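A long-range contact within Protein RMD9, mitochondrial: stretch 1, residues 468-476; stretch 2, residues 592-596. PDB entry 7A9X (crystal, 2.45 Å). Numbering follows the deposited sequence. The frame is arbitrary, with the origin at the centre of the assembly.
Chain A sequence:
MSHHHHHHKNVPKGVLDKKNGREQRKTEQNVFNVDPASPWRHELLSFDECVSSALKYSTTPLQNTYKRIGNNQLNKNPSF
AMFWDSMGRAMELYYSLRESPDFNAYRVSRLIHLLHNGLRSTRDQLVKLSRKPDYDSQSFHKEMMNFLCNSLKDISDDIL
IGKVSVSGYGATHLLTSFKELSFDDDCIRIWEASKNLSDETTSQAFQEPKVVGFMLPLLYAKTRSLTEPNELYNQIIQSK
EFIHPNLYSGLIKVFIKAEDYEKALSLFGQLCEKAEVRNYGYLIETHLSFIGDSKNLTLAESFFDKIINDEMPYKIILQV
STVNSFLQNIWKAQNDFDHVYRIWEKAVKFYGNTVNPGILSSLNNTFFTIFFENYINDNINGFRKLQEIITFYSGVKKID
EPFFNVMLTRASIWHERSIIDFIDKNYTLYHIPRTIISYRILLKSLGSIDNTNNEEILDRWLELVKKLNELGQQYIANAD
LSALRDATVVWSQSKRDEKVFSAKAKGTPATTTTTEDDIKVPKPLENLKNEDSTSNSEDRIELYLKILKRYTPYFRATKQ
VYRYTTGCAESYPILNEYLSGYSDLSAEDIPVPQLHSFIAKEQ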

ATOM      1  N   LEU A 468      15.084  18.011  -9.320  1.00 95.15           N
ATOM      2  CA  LEU A 468      13.671  18.378  -9.306  1.00 96.23           C
ATOM      3  C   LEU A 468      13.284  19.089 -10.596  1.00105.45           C
ATOM      4  O   LEU A 468      12.288  18.739 -11.239  1.00108.39           O
ATOM      5  CB  LEU A 468      13.365  19.259  -8.093  1.00 90.55           C
ATOM      6  CG  LEU A 468      13.340  18.592  -6.716  1.00 87.73           C
ATOM      7  CD1 LEU A 468      12.956  19.601  -5.645  1.00 88.97           C
ATOM      8  CD2 LEU A 468      12.393  17.402  -6.705  1.00 83.14           C
ATOM      9  N   ASN A 469      14.073  20.088 -10.998  1.00114.94           N
ATOM     10  CA  ASN A 469      13.764  20.824 -12.219  1.00124.55           C
ATOM     11  C   ASN A 469      14.062  20.001 -13.466  1.00120.39           C
ATOM     12  O   ASN A 469      13.402  20.183 -14.495  1.00117.80           O
ATOM     13  CB  ASN A 469      14.537  22.143 -12.245  1.00135.48           C
ATOM     14  CG  ASN A 469      14.183  23.047 -11.080  1.00140.99           C
ATOM     15  OD1 ASN A 469      13.078  22.983 -10.543  1.00142.78           O
ATOM     16  ND2 ASN A 469      15.125  23.891 -10.680  1.00143.79           N
ATOM     17  N   GLU A 470      15.044  19.096 -13.398  1.00120.27           N
ATOM     18  CA  GLU A 470      15.319  18.217 -14.532  1.00121.78           C
ATOM     19  C   GLU A 470      14.130  17.312 -14.826  1.00123.80           C
ATOM     20  O   GLU A 470      13.809  17.052 -15.992  1.00132.99           O
ATOM     21  CB  GLU A 470      16.567  17.376 -14.266  1.00121.15           C
ATOM     22  CG  GLU A 470      17.873  18.144 -14.329  1.00130.46           C
ATOM     23  CD  GLU A 470      19.071  17.268 -14.014  1.00135.76           C
ATOM     24  OE1 GLU A 470      18.977  16.037 -14.212  1.00133.93           O
ATOM     25  OE2 GLU A 470      20.100  17.810 -13.561  1.00139.16           O
ATOM     26  N   LEU A 471      13.466  16.818 -13.781  1.00117.32           N
ATOM     27  CA  LEU A 471      12.292  15.972 -13.927  1.00111.48           C
ATOM     28  C   LEU A 471      10.993  16.770 -13.948  1.00110.58           C
ATOM     29  O   LEU A 471       9.917  16.194 -13.751  1.00104.31           O
ATOM     30  CB  LEU A 471      12.257  14.927 -12.811  1.00106.78           C
ATOM     31  CG  LEU A 471      13.469  13.996 -12.783  1.00109.20           C
ATOM     32  CD1 LEU A 471      13.293  12.917 -11.731  1.00108.74           C
ATOM     33  CD2 LEU A 471      13.703  13.380 -14.153  1.00110.26           C
ATOM     34  N   GLY A 472      11.073  18.080 -14.173  1.00116.19           N
ATOM     35  CA  GLY A 472       9.885  18.887 -14.361  1.00120.15           C
ATOM     36  C   GLY A 472       9.034  19.102 -13.133  1.00122.08           C
ATOM     37  O   GLY A 472       7.852  19.428 -13.266  1.00130.93           O
ATOM     38  N   GLN A 473       9.593  18.935 -11.936  1.00113.61           N
ATOM     39  CA  GLN A 473       8.830  19.200 -10.724  1.00108.73           C
ATOM     40  C   GLN A 473       8.492  20.682 -10.624  1.00111.95           C
ATOM     41  O   GLN A 473       9.317  21.550 -10.926  1.00110.82           O
ATOM     42  CB  GLN A 473       9.610  18.750  -9.488  1.00107.99           C
ATOM     43  CG  GLN A 473       9.308  17.324  -9.043  1.00109.45           C
ATOM     44  CD  GLN A 473       7.939  17.185  -8.395  1.00110.99           C
ATOM     45  OE1 GLN A 473       6.909  17.267  -9.065  1.00116.81           O
ATOM     46  NE2 GLN A 473       7.925  16.973  -7.083  1.00104.23           N
ATOM     47  N   GLN A 474       7.263  20.968 -10.195  1.00117.29           N
ATOM     48  CA  GLN A 474       6.787  22.345 -10.154  1.00129.54           C
ATOM     49  C   GLN A 474       7.493  23.140  -9.062  1.00122.47           C
ATOM     50  O   GLN A 474       8.180  24.129  -9.343  1.00132.33           O
ATOM     51  CB  GLN A 474       5.274  22.361  -9.943  1.00141.65           C
ATOM     52  CG  GLN A 474       4.535  21.316 -10.751  1.00149.36           C
ATOM     53  CD  GLN A 474       3.152  21.034 -10.205  1.00151.23           C
ATOM     54  OE1 GLN A 474       2.737  19.879 -10.103  1.00149.17           O
ATOM     55  NE2 GLN A 474       2.432  22.090  -9.849  1.00152.35           N
ATOM     56  N   TYR A 475       7.334  22.723  -7.808  1.00105.96           N
ATOM     57  CA  TYR A 475       7.855  23.472  -6.674  1.00 98.41           C
ATOM     58  C   TYR A 475       8.499  22.491  -5.697  1.00 95.35           C
ATOM     59  O   TYR A 475       8.659  21.302  -5.989  1.00 88.42           O
ATOM     60  CB  TYR A 475       6.738  24.305  -6.031  1.00104.31           C
ATOM     61  CG  TYR A 475       5.892  25.057  -7.038  1.00118.60           C
ATOM     62  CD1 TYR A 475       6.373  26.199  -7.671  1.00125.90           C
ATOM     63  CD2 TYR A 475       4.614  24.619  -7.365  1.00123.36           C
ATOM     64  CE1 TYR A 475       5.600  26.883  -8.599  1.00134.47           C
ATOM     65  CE2 TYR A 475       3.835  25.296  -8.289  1.00128.48           C
ATOM     66  CZ  TYR A 475       4.333  26.428  -8.903  1.00132.59           C
ATOM     67  OH  TYR A 475       3.563  27.104  -9.823  1.00131.97           O
ATOM     68  N   ILE A 476       8.874  22.997  -4.527  1.00 92.50           N
ATOM     69  CA  ILE A 476       9.553  22.202  -3.512  1.00 88.37           C
ATOM     70  C   ILE A 476       8.507  21.601  -2.582  1.00 90.55           C
ATOM     71  O   ILE A 476       7.738  22.327  -1.944  1.00 83.74           O
ATOM     72  CB  ILE A 476      10.565  23.050  -2.727  1.00 89.66           C
ATOM     73  CG1 ILE A 476      11.707  23.499  -3.642  1.00 92.45           C
ATOM     74  CG2 ILE A 476      11.094  22.279  -1.532  1.00 84.04           C
ATOM     75  CD1 ILE A 476      12.789  24.276  -2.926  1.00 93.46           C
ATOM     76  N   VAL A 592      20.223  27.471  -9.438  1.00157.44           N
ATOM     77  CA  VAL A 592      20.402  27.480 -10.889  1.00167.04           C
ATOM     78  C   VAL A 592      19.251  26.701 -11.516  1.00169.42           C
ATOM     79  O   VAL A 592      19.465  25.601 -12.048  1.00174.00           O
ATOM     80  CB  VAL A 592      21.765  26.894 -11.291  1.00169.07           C
ATOM     81  N   PRO A 593      18.032  27.224 -11.486  1.00163.44           N
ATOM     82  CA  PRO A 593      16.860  26.446 -11.898  1.00154.67           C
ATOM     83  C   PRO A 593      16.769  26.329 -13.416  1.00150.64           C
ATOM     84  O   PRO A 593      17.576  26.876 -14.164  1.00157.11           O
ATOM     85  CB  PRO A 593      15.695  27.256 -11.329  1.00156.83           C
ATOM     86  CG  PRO A 593      16.184  28.659 -11.373  1.00164.81           C
ATOM     87  CD  PRO A 593      17.661  28.588 -11.068  1.00167.06           C
ATOM     88  N   GLN A 594      15.752  25.593 -13.859  1.00142.50           N
ATOM     89  CA  GLN A 594      15.504  25.373 -15.278  1.00139.24           C
ATOM     90  C   GLN A 594      14.005  25.378 -15.555  1.00138.91           C
ATOM     91  O   GLN A 594      13.468  26.358 -16.081  1.00144.01           O
ATOM     92  CB  GLN A 594      16.129  24.054 -15.736  1.00136.64           C
ATOM     93  N   LEU A 595      13.322  24.294 -15.191  1.00131.68           N
ATOM     94  CA  LEU A 595      11.885  24.146 -15.407  1.00134.37           C
ATOM     95  C   LEU A 595      11.200  24.011 -14.053  1.00138.91           C
ATOM     96  O   LEU A 595      11.404  23.018 -13.345  1.00140.47           O
ATOM     97  CB  LEU A 595      11.590  22.939 -16.296  1.00129.84           C
ATOM     98  N   HIS A 596      10.390  25.004 -13.697  1.00144.53           N
ATOM     99  CA  HIS A 596       9.684  25.001 -12.420  1.00145.26           C
ATOM    100  C   HIS A 596       8.190  25.242 -12.618  1.00147.11           C
ATOM    101  O   HIS A 596       7.646  26.240 -12.146  1.00148.99           O
ATOM    102  CB  HIS A 596      10.267  26.059 -11.481  1.00147.79           C
TER

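Stretch 1 is the end of a helix and the loop that follows it. Stretch 2 has no regular helix or strand. The two lie at least 121 residues apart in sequence where they touch. The contact is small, burying 291 Å² with both sides summed. No hydrogen bond joins them among the modelled atoms, and four of the five residues in stretch 2 lack most of their side chain. What remains is mainly van der Waals packing against backbone and CB atoms.

Leu-468 is buried and does not reach stretch 2. Its carbonyl matters locally: Gln-473 N donates to Leu-468 O at 2.8 Å, tying the loop back to the helix.

Asn-469 is the centre of the contact and has the largest area covered by the other stretch. Its CA-to-CB bond points toward stretch 2, and Asn-469 CA lies 5.0 Å from Leu-595 CA. Asn-469 ND2 packs on Pro-593, 3.3 Å from Pro-593 CA and 3.5 Å from Pro-593 CB. These are contacts with carbon, so they give shape fit rather than a polar bond. Asn-469 CB also lies 4.3 Å from Gln-594 CB. Asn-469 OD1 comes within 3.3 Å of Leu-595 O, but both atoms are acceptors and no hydrogen bond forms. Leu-595 O also faces a carbon donor: Asn-469 CA is 3.4 Å from Leu-595 O, in a CA-H...O contact with an angle of 129° at the hydrogen.

The CA-to-CB bonds of Glu-470 and Leu-471 point away, and neither residue makes contact. Leu-471 is the first residue to leave helical geometry. At Gly-472 the chain turns with a positive phi of 70°, a value that favours glycine. Gly-472 N donates to Asn-469 O at 3.2 Å, which helps hold the turn.

Beyond the turn, the backbone itself meets stretch 2. The CA-to-CB bond of Gln-473 points away, while Gln-473 O sits 3.8 Å from His-596 CA. Gln-473 O is also 3.5 Å from Leu-595 O, again without a donor between them.

Gln-474 likewise points its CA-to-CB bond away. Gln-474 CA is 4.5 Å from His-596 CA, and Gln-474 O approaches His-596 C at 3.5 Å. Backbone therefore packs on backbone here.

The CA-to-CB bond of Tyr-475 points away from stretch 2, but the end of its side chain comes nearer. Tyr-475 CE1 lies 4.1 Å from His-596 O, which approaches the ring obliquely. Ile-476 is buried and out of reach, so the contact ends before it.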